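Long-range contacts in beta-1,3-glucanosyltransferase (Rhizomucor miehei CAU432, PDB 4WTP), which belongs to glycoside hydrolase family 17 and folds as a (beta/alpha)8 barrel, eight parallel strands surrounded by helices: residues E241-Y246 and P290-E295; W226-G231 and E276-V281; I161-A166 and E179-M184; L96-D101 and D126-G131. All coordinates share one frame; numbering follows the deposited sequence.

Contact 1 (E241-Y246 and P290-E295); sequences ENENKY and PGITIE
With chi1 at -165°, the amide of Asn244 stands off its helix, opposite the backbone nitrogen, and reaches into loop 290-295. Across from it Ile292 bends at both torsions (chi1 -60°, chi2 -69°), which carries its CD1 towards the helix backbone. The amide does the polar work. Asn244 OD1 accepts Thr293 N at 2.8 Å in a fairly straight bond, although the donor arrives from above the carbonyl plane and not on a lone pair. Thr293 OG1 lies 3.4 Å from the same OD1, a weak contact at best. On the other branch, Asn244 ND2 donates to a water at 3.2 Å, and that water sits 2.9 Å from Thr293 OG1. Both ends of the amide therefore lead to one threonine, OD1 directly and ND2 through the water, which probably limits its rotation.

The helix is 240-256, part of the outer layer of the (beta/alpha)8 barrel, and the loop belongs to the C-terminal tail that runs along it. Thr293 O also bonds to His248 of this helix, and the disulfide Cys252-Cys298 ties the chain end to it.

Beside the polar link, Asn244 CG rests 3.3 Å from Gly291 O. Ile292 CD1 tucks in 3.7 Å from Asn244 N and meets the extended chain of Glu243 at about a right angle, touching it from CB as far as OE1. The carboxylate of Glu243 is held by a salt bridge to Lys289, just ahead of the loop, so the methyl packs against a side chain fixed at its far end.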
loop_
_atom_site.group_PDB
_atom_site.type_symbol
_atom_site.label_atom_id
_atom_site.label_comp_id
_atom_site.label_asym_id
_atom_site.label_seq_id
_atom_site.Cartn_x
_atom_site.Cartn_y
_atom_site.Cartn_z
ATOM N N GLU A 241 -21.130 -2.412 -7.270
ATOM C CA GLU A 241 -21.767 -2.954 -6.080
ATOM C C GLU A 241 -20.769 -3.851 -5.346
ATOM O O GLU A 241 -20.736 -3.870 -4.115
ATOM C CB GLU A 241 -23.037 -3.738 -6.439
ATOM C CG GLU A 241 -22.870 -5.246 -6.647
ATOM C CD GLU A 241 -24.194 -6.025 -6.771
ATOM O OE1 GLU A 241 -24.585 -6.735 -5.810
ATOM O OE2 GLU A 241 -24.851 -5.942 -7.834
ATOM N N ASN A 242 -19.955 -4.603 -6.097
ATOM C CA ASN A 242 -18.975 -5.515 -5.491
ATOM C C ASN A 242 -17.820 -4.754 -4.885
ATOM O O ASN A 242 -17.355 -5.109 -3.800
ATOM C CB ASN A 242 -18.521 -6.626 -6.447
ATOM C CG ASN A 242 -19.588 -7.662 -6.666
ATOM O OD1 ASN A 242 -20.664 -7.636 -6.036
ATOM N ND2 ASN A 242 -19.297 -8.598 -7.560
ATOM N N GLU A 243 -17.321 -3.703 -5.557
ATOM C CA GLU A 243 -16.276 -2.898 -4.940
ATOM C C GLU A 243 -16.815 -2.294 -3.628
ATOM O O GLU A 243 -16.124 -2.260 -2.626
ATOM C CB GLU A 243 -15.718 -1.805 -5.849
ATOM C CG GLU A 243 -14.596 -1.051 -5.153
ATOM C CD GLU A 243 -13.999 0.105 -5.924
ATOM O OE1 GLU A 243 -14.520 0.515 -6.977
ATOM O OE2 GLU A 243 -12.990 0.642 -5.406
ATOM N N ASN A 244 -18.035 -1.754 -3.654
ATOM C CA ASN A 244 -18.668 -1.178 -2.463
ATOM C C ASN A 244 -18.774 -2.193 -1.331
ATOM O O ASN A 244 -18.420 -1.893 -0.198
ATOM C CB ASN A 244 -20.060 -0.655 -2.853
ATOM C CG ASN A 244 -20.640 0.274 -1.803
ATOM O OD1 ASN A 244 -19.971 1.185 -1.340
ATOM N ND2 ASN A 244 -21.890 0.043 -1.456
ATOM N N LYS A 245 -19.232 -3.401 -1.656
ATOM C CA LYS A 245 -19.336 -4.459 -0.656
ATOM C C LYS A 245 -17.955 -4.822 -0.080
ATOM O O LYS A 245 -17.799 -4.966 1.140
ATOM C CB LYS A 245 -20.034 -5.680 -1.235
ATOM C CG LYS A 245 -20.008 -6.866 -0.296
ATOM C CD LYS A 245 -20.935 -7.987 -0.733
ATOM C CE LYS A 245 -20.772 -9.210 0.163
ATOM N NZ LYS A 245 -20.774 -8.972 1.637
ATOM N N TYR A 246 -16.963 -4.977 -0.957
ATOM C CA TYR A 246 -15.628 -5.378 -0.516
ATOM C C TYR A 246 -15.051 -4.309 0.401
ATOM O O TYR A 246 -14.519 -4.593 1.469
ATOM C CB TYR A 246 -14.689 -5.595 -1.711
ATOM C CG TYR A 246 -13.384 -6.263 -1.293
ATOM C CD1 TYR A 246 -13.393 -7.564 -0.808
ATOM C CD2 TYR A 246 -12.171 -5.580 -1.335
ATOM C CE1 TYR A 246 -12.205 -8.202 -0.436
ATOM C CE2 TYR A 246 -10.973 -6.199 -0.969
ATOM C CZ TYR A 246 -11.014 -7.496 -0.492
ATOM O OH TYR A 246 -9.862 -8.154 -0.112
ATOM N N PRO A 290 -20.125 6.866 -8.457
ATOM C CA PRO A 290 -21.524 6.615 -8.037
ATOM C C PRO A 290 -21.706 5.142 -7.666
ATOM O O PRO A 290 -21.274 4.259 -8.421
ATOM C CB PRO A 290 -22.356 6.992 -9.263
ATOM C CG PRO A 290 -21.383 7.122 -10.380
ATOM C CD PRO A 290 -20.026 7.383 -9.834
ATOM N N GLY A 291 -22.318 4.893 -6.510
ATOM C CA GLY A 291 -22.528 3.545 -6.020
ATOM C C GLY A 291 -21.486 3.149 -4.998
ATOM O O GLY A 291 -21.630 2.105 -4.380
ATOM N N ILE A 292 -20.458 3.970 -4.804
ATOM C CA ILE A 292 -19.540 3.760 -3.676
ATOM C C ILE A 292 -19.959 4.628 -2.505
ATOM O O ILE A 292 -20.095 5.849 -2.633
ATOM C CB ILE A 292 -18.081 4.071 -4.036
ATOM C CG1 ILE A 292 -17.657 3.154 -5.187
ATOM C CG2 ILE A 292 -17.175 3.887 -2.810
ATOM C CD1 ILE A 292 -17.525 1.672 -4.844
ATOM N N THR A 293 -20.237 4.010 -1.369
ATOM C CA THR A 293 -20.403 4.768 -0.135
ATOM C C THR A 293 -19.184 4.507 0.720
ATOM O O THR A 293 -18.871 3.356 1.072
ATOM C CB THR A 293 -21.723 4.431 0.581
ATOM O OG1 THR A 293 -21.783 3.026 0.859
ATOM C CG2 THR A 293 -22.895 4.812 -0.278
ATOM N N ILE A 294 -18.473 5.577 1.065
ATOM C CA ILE A 294 -17.204 5.461 1.765
ATOM C C ILE A 294 -17.463 5.366 3.256
ATOM O O ILE A 294 -17.524 6.362 3.960
ATOM C CB ILE A 294 -16.249 6.606 1.385
ATOM C CG1 ILE A 294 -16.107 6.654 -0.138
ATOM C CG2 ILE A 294 -14.895 6.399 2.044
ATOM C CD1 ILE A 294 -15.390 7.883 -0.690
ATOM N N GLU A 295 -17.634 4.131 3.728
ATOM C CA GLU A 295 -18.060 3.832 5.090
ATOM C C GLU A 295 -17.583 2.420 5.386
ATOM O O GLU A 295 -17.502 1.599 4.476
ATOM C CB GLU A 295 -19.608 3.923 5.271
ATOM C CG GLU A 295 -20.096 3.669 6.718
ATOM C CD GLU A 295 -21.587 3.979 6.975
ATOM O OE1 GLU A 295 -22.182 4.671 6.121
ATOM O OE2 GLU A 295 -22.175 3.542 8.029
HETATM O O HOH W 1 -24.104 1.399 0.488
#

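Contact 2 (W226-G231 and E276-V281); sequences WPSAGG and EAHFGV
From its backbone His278 heads toward Ser228 and Ala229 of the facing loop. Its CB sits 3.6 Å from Ser228 OG and equally near Ala229 N. Beyond CB the imidazole slides beneath Ala229, whose CB stands over the middle of one ring face, 3.7 Å from the centroid, in a CH-pi contact. Within the ring, CD2 comes 3.5 Å from Ala229 O, whereas ND1, CE1 and, at the tip, NE2 all face the alanine methyl. Neither Ala229 N nor Ala229 O has a hydrogen-bonding partner in the model, although this contact buries both.

The backbone supplies the direct polar link: Ser228 N donates to His278 O at 2.9 Å. Next along, Phe279 turns its ring under Pro227. Pro227 CB makes a CH-pi contact over the face, and Pro227 CD lies 3.6 Å from Phe279 CE1. A water accepts from Trp226 N and probably donates to Phe279 O.

The two loops follow strands 219-223 and 262-263, at the C-terminal end of the barrel strands. Lys289 binds both Ser228 OG and Gly280 O, Ser228 packs on Val240 and Glu243 of helix 240-256, and Trp226 leans on Ile196 and Ala199 of helix 196-212.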
loop_
_atom_site.group_PDB
_atom_site.type_symbol
_atom_site.label_atom_id
_atom_site.label_comp_id
_atom_site.label_asym_id
_atom_site.label_seq_id
_atom_site.Cartn_x
_atom_site.Cartn_y
_atom_site.Cartn_z
ATOM N N TRP A 226 -10.708 -4.117 -4.804
ATOM C CA TRP A 226 -11.620 -4.857 -5.656
ATOM C C TRP A 226 -12.010 -3.916 -6.783
ATOM O O TRP A 226 -12.387 -2.750 -6.532
ATOM C CB TRP A 226 -12.873 -5.279 -4.872
ATOM C CG TRP A 226 -13.729 -6.252 -5.619
ATOM C CD1 TRP A 226 -14.615 -5.980 -6.665
ATOM C CD2 TRP A 226 -13.746 -7.699 -5.433
ATOM N NE1 TRP A 226 -15.209 -7.159 -7.074
ATOM C CE2 TRP A 226 -14.727 -8.219 -6.363
ATOM C CE3 TRP A 226 -13.116 -8.578 -4.567
ATOM C CZ2 TRP A 226 -15.021 -9.565 -6.438
ATOM C CZ3 TRP A 226 -13.402 -9.937 -4.684
ATOM C CH2 TRP A 226 -14.343 -10.421 -5.588
ATOM N N PRO A 227 -12.008 -4.389 -8.043
ATOM C CA PRO A 227 -12.288 -3.501 -9.173
ATOM C C PRO A 227 -13.776 -3.292 -9.430
ATOM O O PRO A 227 -14.624 -4.178 -9.236
ATOM C CB PRO A 227 -11.637 -4.232 -10.357
ATOM C CG PRO A 227 -11.806 -5.674 -10.007
ATOM C CD PRO A 227 -11.598 -5.723 -8.501
ATOM N N SER A 228 -14.105 -2.086 -9.882
ATOM C CA SER A 228 -15.520 -1.774 -10.159
ATOM C C SER A 228 -15.983 -2.075 -11.592
ATOM O O SER A 228 -17.162 -1.991 -11.870
ATOM C CB SER A 228 -15.814 -0.316 -9.850
ATOM O OG SER A 228 -15.005 0.534 -10.638
ATOM N N ALA A 229 -15.048 -2.393 -12.486
ATOM C CA ALA A 229 -15.383 -2.690 -13.895
ATOM C C ALA A 229 -14.243 -3.442 -14.515
ATOM O O ALA A 229 -13.159 -3.567 -13.918
ATOM C CB ALA A 229 -15.681 -1.410 -14.683
ATOM N N GLY A 230 -14.492 -3.976 -15.708
ATOM C CA GLY A 230 -13.445 -4.624 -16.482
ATOM C C GLY A 230 -13.627 -6.125 -16.616
ATOM O O GLY A 230 -12.758 -6.829 -17.137
ATOM N N GLY A 231 -14.739 -6.645 -16.127
ATOM C CA GLY A 231 -15.093 -8.028 -16.379
ATOM C C GLY A 231 -15.185 -8.873 -15.134
ATOM O O GLY A 231 -15.902 -8.550 -14.188
ATOM N N GLU A 276 -7.613 -3.410 -14.036
ATOM C CA GLU A 276 -6.589 -2.686 -13.272
ATOM C C GLU A 276 -6.811 -1.171 -13.270
ATOM O O GLU A 276 -6.316 -0.452 -12.440
ATOM C CB GLU A 276 -5.160 -3.050 -13.729
ATOM C CG GLU A 276 -4.823 -4.501 -13.476
ATOM C CD GLU A 276 -3.427 -4.819 -13.870
ATOM O OE1 GLU A 276 -2.571 -3.944 -13.703
ATOM O OE2 GLU A 276 -3.217 -5.922 -14.367
ATOM N N ALA A 277 -7.620 -0.724 -14.213
ATOM C CA ALA A 277 -7.977 0.696 -14.313
ATOM C C ALA A 277 -9.154 1.102 -13.424
ATOM O O ALA A 277 -9.630 2.226 -13.506
ATOM C CB ALA A 277 -8.244 1.060 -15.773
ATOM N N HIS A 278 -9.651 0.189 -12.594
ATOM C CA HIS A 278 -10.888 0.404 -11.836
ATOM C C HIS A 278 -10.815 0.062 -10.348
ATOM O O HIS A 278 -11.860 -0.242 -9.749
ATOM C CB HIS A 278 -12.018 -0.389 -12.487
ATOM C CG HIS A 278 -12.284 0.044 -13.909
ATOM N ND1 HIS A 278 -12.986 1.160 -14.233
ATOM C CD2 HIS A 278 -11.862 -0.507 -15.093
ATOM C CE1 HIS A 278 -13.030 1.288 -15.577
ATOM N NE2 HIS A 278 -12.354 0.260 -16.101
ATOM N N PHE A 279 -9.617 0.142 -9.750
ATOM C CA PHE A 279 -9.445 -0.133 -8.304
ATOM C C PHE A 279 -9.608 1.089 -7.401
ATOM O O PHE A 279 -9.544 0.958 -6.182
ATOM C CB PHE A 279 -8.085 -0.783 -8.039
ATOM C CG PHE A 279 -8.049 -2.259 -8.290
ATOM C CD1 PHE A 279 -8.384 -3.139 -7.289
ATOM C CD2 PHE A 279 -7.778 -2.753 -9.564
ATOM C CE1 PHE A 279 -8.336 -4.513 -7.503
ATOM C CE2 PHE A 279 -7.740 -4.125 -9.798
ATOM C CZ PHE A 279 -8.048 -5.015 -8.786
ATOM N N GLY A 280 -9.830 2.276 -7.955
ATOM C CA GLY A 280 -9.943 3.439 -7.096
ATOM C C GLY A 280 -11.178 3.407 -6.231
ATOM O O GLY A 280 -12.228 2.868 -6.613
ATOM N N VAL A 281 -11.052 4.035 -5.065
ATOM C CA VAL A 281 -12.211 4.421 -4.248
ATOM C C VAL A 281 -12.933 5.593 -4.929
ATOM O O VAL A 281 -14.155 5.670 -4.894
ATOM C CB VAL A 281 -11.773 4.792 -2.816
ATOM C CG1 VAL A 281 -12.946 5.332 -2.022
ATOM C CG2 VAL A 281 -11.168 3.571 -2.106
HETATM O O HOH W 2 -10.620 -1.220 -4.493
#

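Contact 3 (I161-A166 and E179-M184); sequences IKVATA and ELDFLM
Ala164 and Phe182 form the apolar centre: the alanine CB lies over one face of the phenyl ring, 3.6 Å from its centroid and 16° off the normal, in a CH-pi contact. Chi1 of 60° sets the ring between its own backbone N and carbonyl carbon, from where it leans across to the neighbouring strand. Lys162 CB meets the edge of this ring in its plane, 3.7 Å from Phe182 CE1, and Met184 CG closes on Ala164 CB at 3.8 Å. On the other face of the sheet, Leu180 CD2 packs 3.7 Å from Thr165 N, while its CD1 touches the methyl of Thr165.

Strands 163-167 and 182-186 are parallel neighbours in the barrel wall, linked through the short helix 174-177 as a beta-alpha-beta unit. Their pairing is uneven. Met184 N donates to Thr165 O at 3.1 Å, but Thr165 N and Phe182 O are buried with no partner in the model. Nearer the start of the strands, Val163 O draws two donors, Asp181 N at 2.9 Å and, weakly, Phe182 N.

The polar edge is the carboxylate of Asp181. Its OD2 accepts Val163 N at 2.8 Å with the anti lone pair, in a bond of 168° at the hydrogen, so a side chain takes the place of a strand carbonyl. A water also donates to this OD2 and ties it to Ile161 O. Asp181 OD1 forms a salt bridge with Lys153 of helix 142-156, and these donors would probably favour the ionised carboxylate.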
loop_
_atom_site.group_PDB
_atom_site.type_symbol
_atom_site.label_atom_id
_atom_site.label_comp_id
_atom_site.label_asym_id
_atom_site.label_seq_id
_atom_site.Cartn_x
_atom_site.Cartn_y
_atom_site.Cartn_z
ATOM N N ILE A 161 12.163 5.588 12.439
ATOM C CA ILE A 161 11.263 5.015 11.419
ATOM C C ILE A 161 11.365 3.505 11.356
ATOM O O ILE A 161 12.454 2.961 11.228
ATOM C CB ILE A 161 11.549 5.612 10.046
ATOM C CG1 ILE A 161 11.279 7.114 10.089
ATOM C CG2 ILE A 161 10.713 4.919 8.975
ATOM C CD1 ILE A 161 11.662 7.825 8.815
ATOM N N LYS A 162 10.221 2.835 11.468
ATOM C CA LYS A 162 10.189 1.364 11.460
ATOM C C LYS A 162 10.165 0.817 10.032
ATOM O O LYS A 162 9.639 1.447 9.126
ATOM C CB LYS A 162 8.956 0.864 12.230
ATOM C CG LYS A 162 8.920 1.257 13.703
ATOM C CD LYS A 162 7.630 0.808 14.390
ATOM C CE LYS A 162 7.588 1.228 15.852
ATOM N NZ LYS A 162 6.378 0.718 16.535
ATOM N N VAL A 163 10.756 -0.363 9.843
ATOM C CA VAL A 163 10.843 -0.960 8.512
ATOM C C VAL A 163 10.011 -2.231 8.363
ATOM O O VAL A 163 9.894 -3.051 9.278
ATOM C CB VAL A 163 12.307 -1.252 8.085
ATOM C CG1 VAL A 163 13.149 0.009 8.182
ATOM C CG2 VAL A 163 12.910 -2.344 8.924
ATOM N N ALA A 164 9.437 -2.379 7.176
ATOM C CA ALA A 164 8.651 -3.553 6.822
ATOM C C ALA A 164 9.046 -3.965 5.420
ATOM O O ALA A 164 9.789 -3.266 4.750
ATOM C CB ALA A 164 7.167 -3.230 6.845
ATOM N N THR A 165 8.567 -5.129 5.004
ATOM C CA THR A 165 8.458 -5.425 3.589
ATOM C C THR A 165 7.034 -5.861 3.310
ATOM O O THR A 165 6.323 -6.271 4.230
ATOM C CB THR A 165 9.485 -6.477 3.171
ATOM O OG1 THR A 165 9.647 -6.434 1.740
ATOM C CG2 THR A 165 9.076 -7.865 3.686
ATOM N N ALA A 166 6.612 -5.706 2.062
ATOM C CA ALA A 166 5.267 -6.126 1.661
ATOM C C ALA A 166 5.371 -7.305 0.703
ATOM O O ALA A 166 6.197 -7.273 -0.213
ATOM C CB ALA A 166 4.555 -4.968 0.952
ATOM N N GLU A 179 14.569 -9.566 10.263
ATOM C CA GLU A 179 15.131 -8.235 10.091
ATOM C C GLU A 179 14.080 -7.128 10.170
ATOM O O GLU A 179 14.449 -5.961 10.227
ATOM C CB GLU A 179 15.909 -8.137 8.775
ATOM C CG GLU A 179 17.071 -9.124 8.643
ATOM C CD GLU A 179 18.027 -9.101 9.837
ATOM O OE1 GLU A 179 18.311 -8.003 10.351
ATOM O OE2 GLU A 179 18.496 -10.180 10.274
ATOM N N LEU A 180 12.791 -7.499 10.130
ATOM C CA LEU A 180 11.716 -6.527 10.018
ATOM C C LEU A 180 11.318 -5.979 11.373
ATOM O O LEU A 180 11.458 -6.649 12.411
ATOM C CB LEU A 180 10.488 -7.214 9.417
ATOM C CG LEU A 180 10.625 -7.872 8.065
ATOM C CD1 LEU A 180 9.272 -8.429 7.616
ATOM C CD2 LEU A 180 11.135 -6.865 7.036
ATOM N N ASP A 181 10.748 -4.783 11.377
ATOM C CA ASP A 181 10.003 -4.317 12.536
ATOM C C ASP A 181 8.541 -4.796 12.492
ATOM O O ASP A 181 7.973 -5.148 13.525
ATOM C CB ASP A 181 10.065 -2.795 12.635
ATOM C CG ASP A 181 11.467 -2.284 12.900
ATOM O OD1 ASP A 181 12.109 -2.810 13.829
ATOM O OD2 ASP A 181 11.929 -1.390 12.182
ATOM N N PHE A 182 7.953 -4.809 11.298
ATOM C CA PHE A 182 6.611 -5.346 11.109
ATOM C C PHE A 182 6.466 -5.887 9.691
ATOM O O PHE A 182 7.273 -5.601 8.804
ATOM C CB PHE A 182 5.507 -4.318 11.439
ATOM C CG PHE A 182 5.550 -3.064 10.601
ATOM C CD1 PHE A 182 6.483 -2.059 10.839
ATOM C CD2 PHE A 182 4.660 -2.899 9.541
ATOM C CE1 PHE A 182 6.511 -0.910 10.051
ATOM C CE2 PHE A 182 4.660 -1.742 8.777
ATOM C CZ PHE A 182 5.599 -0.753 9.016
ATOM N N LEU A 183 5.408 -6.667 9.470
ATOM C CA LEU A 183 5.138 -7.274 8.171
ATOM C C LEU A 183 3.965 -6.567 7.533
ATOM O O LEU A 183 3.058 -6.111 8.242
ATOM C CB LEU A 183 4.768 -8.738 8.361
ATOM C CG LEU A 183 5.803 -9.745 8.871
ATOM C CD1 LEU A 183 6.166 -9.502 10.322
ATOM C CD2 LEU A 183 5.319 -11.160 8.666
ATOM N N MET A 184 3.949 -6.504 6.201
ATOM C CA MET A 184 2.760 -5.991 5.520
ATOM C C MET A 184 2.342 -6.940 4.405
ATOM O O MET A 184 3.133 -7.301 3.523
ATOM C CB MET A 184 2.993 -4.603 4.922
ATOM C CG MET A 184 3.467 -3.543 5.903
ATOM S SD MET A 184 3.280 -1.780 5.308
ATOM C CE MET A 184 1.552 -1.484 5.792
HETATM O O HOH W 3 13.722 0.738 12.434
#

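Contact 4 (L96-D101 and D126-G131); sequences LGMWID and DGLIVG. With EDO (1,2-ethanediol), chain C.
The flat groups that meet here are the peptide units of Leu96 to Met98 and Gly127 to Gly131, laid side by side in a parallel sheet. One face carries the side chains of Leu96, Met98, Leu128 and Val130; the other carries Ile129, set beside Gly97, which has no side chain.

Along the facing edges, Leu96 N donates to Gly127 O and Ile129 N to Leu96 O. Met98 N follows, giving its hydrogen to Ile129 O at 2.8 Å. This last bond is almost perfectly straight at 177°. The ladder ends in a weak bond from Gly131 N to Met98 O, where Val130 centres an inverse gamma turn.

Leu128 has its CG opposite the backbone N (chi1 -172°), which sends CD1 back across the strands, 3.3 Å from Leu96 O and 3.8 Å from Met98 CG. Met98 bends at chi3 (75°) and rests SD 4.2 Å from Val130 CG2. Past the strand end, Ile100 CG1 lies 3.6 Å from Gly131 CA, pressed on bare backbone. Within the same segment, Trp99 NE1 donates to Asp101 OD2 at 2.8 Å, from above the carboxylate plane.

Helix 104-119 connects the two strands in a beta-alpha-beta crossover and packs on the leucine and methionine face, with Leu113 on Leu128 and Glu109 on Met98. Helix 142-156 lies on the same face through Tyr148, Val152 and Val156. Ile129 touches Arg70 of strand 68-71, while strand 163-167 continues the sheet beyond Leu128 and Val130.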
loop_
_atom_site.group_PDB
_atom_site.type_symbol
_atom_site.label_atom_id
_atom_site.label_comp_id
_atom_site.label_asym_id
_atom_site.label_seq_id
_atom_site.Cartn_x
_atom_site.Cartn_y
_atom_site.Cartn_z
ATOM N N LEU A 96 6.340 5.442 3.286
ATOM C CA LEU A 96 7.173 5.518 2.088
ATOM C C LEU A 96 7.584 4.132 1.624
ATOM O O LEU A 96 8.223 3.367 2.344
ATOM C CB LEU A 96 8.441 6.317 2.403
ATOM C CG LEU A 96 8.309 7.795 2.739
ATOM C CD1 LEU A 96 9.669 8.436 3.031
ATOM C CD2 LEU A 96 7.647 8.522 1.585
ATOM N N GLY A 97 7.225 3.795 0.382
ATOM C CA GLY A 97 7.627 2.528 -0.213
ATOM C C GLY A 97 8.888 2.726 -1.032
ATOM O O GLY A 97 9.052 3.778 -1.693
ATOM N N MET A 98 9.754 1.718 -0.977
ATOM C CA MET A 98 10.902 1.585 -1.865
ATOM C C MET A 98 10.537 0.573 -2.923
ATOM O O MET A 98 9.984 -0.494 -2.611
ATOM C CB MET A 98 12.128 1.066 -1.101
ATOM C CG MET A 98 12.543 1.924 0.096
ATOM S SD MET A 98 13.981 1.306 1.032
ATOM C CE MET A 98 15.333 1.740 -0.103
ATOM N N TRP A 99 10.825 0.895 -4.181
ATOM C CA TRP A 99 10.509 -0.012 -5.276
ATOM C C TRP A 99 11.729 -0.731 -5.768
ATOM O O TRP A 99 12.522 -0.170 -6.537
ATOM C CB TRP A 99 9.789 0.692 -6.433
ATOM C CG TRP A 99 9.269 -0.354 -7.360
ATOM C CD1 TRP A 99 9.854 -0.821 -8.520
ATOM C CD2 TRP A 99 8.122 -1.196 -7.128
ATOM N NE1 TRP A 99 9.117 -1.852 -9.047
ATOM C CE2 TRP A 99 8.063 -2.126 -8.248
ATOM C CE3 TRP A 99 7.155 -1.255 -6.142
ATOM C CZ2 TRP A 99 7.058 -3.068 -8.355
ATOM C CZ3 TRP A 99 6.146 -2.200 -6.259
ATOM C CH2 TRP A 99 6.089 -3.074 -7.347
ATOM N N ILE A 100 11.915 -1.960 -5.303
ATOM C CA ILE A 100 13.082 -2.743 -5.691
ATOM C C ILE A 100 12.620 -3.932 -6.521
ATOM O O ILE A 100 11.631 -4.575 -6.194
ATOM C CB ILE A 100 13.981 -3.135 -4.496
ATOM C CG1 ILE A 100 13.129 -3.783 -3.409
ATOM C CG2 ILE A 100 14.734 -1.919 -3.893
ATOM C CD1 ILE A 100 13.932 -4.385 -2.278
ATOM N N ASP A 101 13.307 -4.139 -7.645
ATOM C CA ASP A 101 13.100 -5.317 -8.512
ATOM C C ASP A 101 14.359 -5.673 -9.319
ATOM O O ASP A 101 15.096 -6.593 -8.946
ATOM C CB ASP A 101 11.834 -5.195 -9.384
ATOM C CG ASP A 101 11.741 -3.881 -10.117
ATOM O OD1 ASP A 101 12.756 -3.156 -10.243
ATOM O OD2 ASP A 101 10.622 -3.581 -10.592
ATOM N N ASP A 126 5.369 6.997 8.919
ATOM C CA ASP A 126 4.959 5.945 9.834
ATOM C C ASP A 126 5.616 4.613 9.520
ATOM O O ASP A 126 5.455 3.642 10.255
ATOM C CB ASP A 126 3.447 5.790 9.852
ATOM C CG ASP A 126 2.767 6.914 10.598
ATOM O OD1 ASP A 126 3.264 7.354 11.657
ATOM O OD2 ASP A 126 1.752 7.412 10.133
ATOM N N GLY A 127 6.339 4.533 8.411
ATOM C CA GLY A 127 7.027 3.292 8.065
ATOM C C GLY A 127 7.702 3.404 6.723
ATOM O O GLY A 127 7.272 4.212 5.877
ATOM N N LEU A 128 8.742 2.593 6.549
ATOM C CA LEU A 128 9.418 2.452 5.278
ATOM C C LEU A 128 9.177 1.010 4.801
ATOM O O LEU A 128 9.528 0.049 5.517
ATOM C CB LEU A 128 10.898 2.712 5.490
ATOM C CG LEU A 128 11.776 2.798 4.255
ATOM C CD1 LEU A 128 11.339 3.823 3.212
ATOM C CD2 LEU A 128 13.166 3.136 4.726
ATOM N N ILE A 129 8.619 0.873 3.604
ATOM C CA ILE A 129 8.276 -0.435 3.071
ATOM C C ILE A 129 9.348 -0.829 2.061
ATOM O O ILE A 129 9.448 -0.257 0.973
ATOM C CB ILE A 129 6.876 -0.422 2.429
ATOM C CG1 ILE A 129 5.815 0.183 3.371
ATOM C CG2 ILE A 129 6.498 -1.844 2.000
ATOM C CD1 ILE A 129 4.469 0.389 2.687
ATOM N N VAL A 130 10.186 -1.783 2.435
ATOM C CA VAL A 130 11.378 -2.121 1.675
ATOM C C VAL A 130 10.992 -3.168 0.640
ATOM O O VAL A 130 11.136 -4.369 0.861
ATOM C CB VAL A 130 12.527 -2.599 2.595
ATOM C CG1 VAL A 130 13.803 -2.787 1.778
ATOM C CG2 VAL A 130 12.731 -1.598 3.728
ATOM N N GLY A 131 10.477 -2.683 -0.487
ATOM C CA GLY A 131 10.021 -3.558 -1.554
ATOM C C GLY A 131 8.592 -4.020 -1.388
ATOM O O GLY A 131 8.053 -4.084 -0.270
HETATM C C1 EDO C . 16.296 -8.983 -11.121
HETATM O O1 EDO C . 17.474 -9.721 -11.494
HETATM C C2 EDO C . 16.187 -8.989 -9.618
HETATM O O2 EDO C . 17.137 -8.107 -9.016
#

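Overall arrangement
Contacts 3 and 4 lie in the buried barrel wall, their centres about 9 Å apart; strands 125-132 and 163-167 are neighbours, joined by Ala164 O with Val130 N and by Thr165 OG1 with Val130 O. Contacts 1 and 2 lie on the opposite side of the chain's centre, about 11 Å apart between centres, and meet through Glu243, which packs on Trp226, Ser228 and Gly280. Contact 1 is at the surface and relies on an amide and a water; contact 2, partly buried, sets an alanine methyl and a proline over ring faces in CH-pi contacts. Contact 4 is a regular strand ladder, whereas contact 3 has fewer strand bonds and uses an aspartate carboxylate as acceptor.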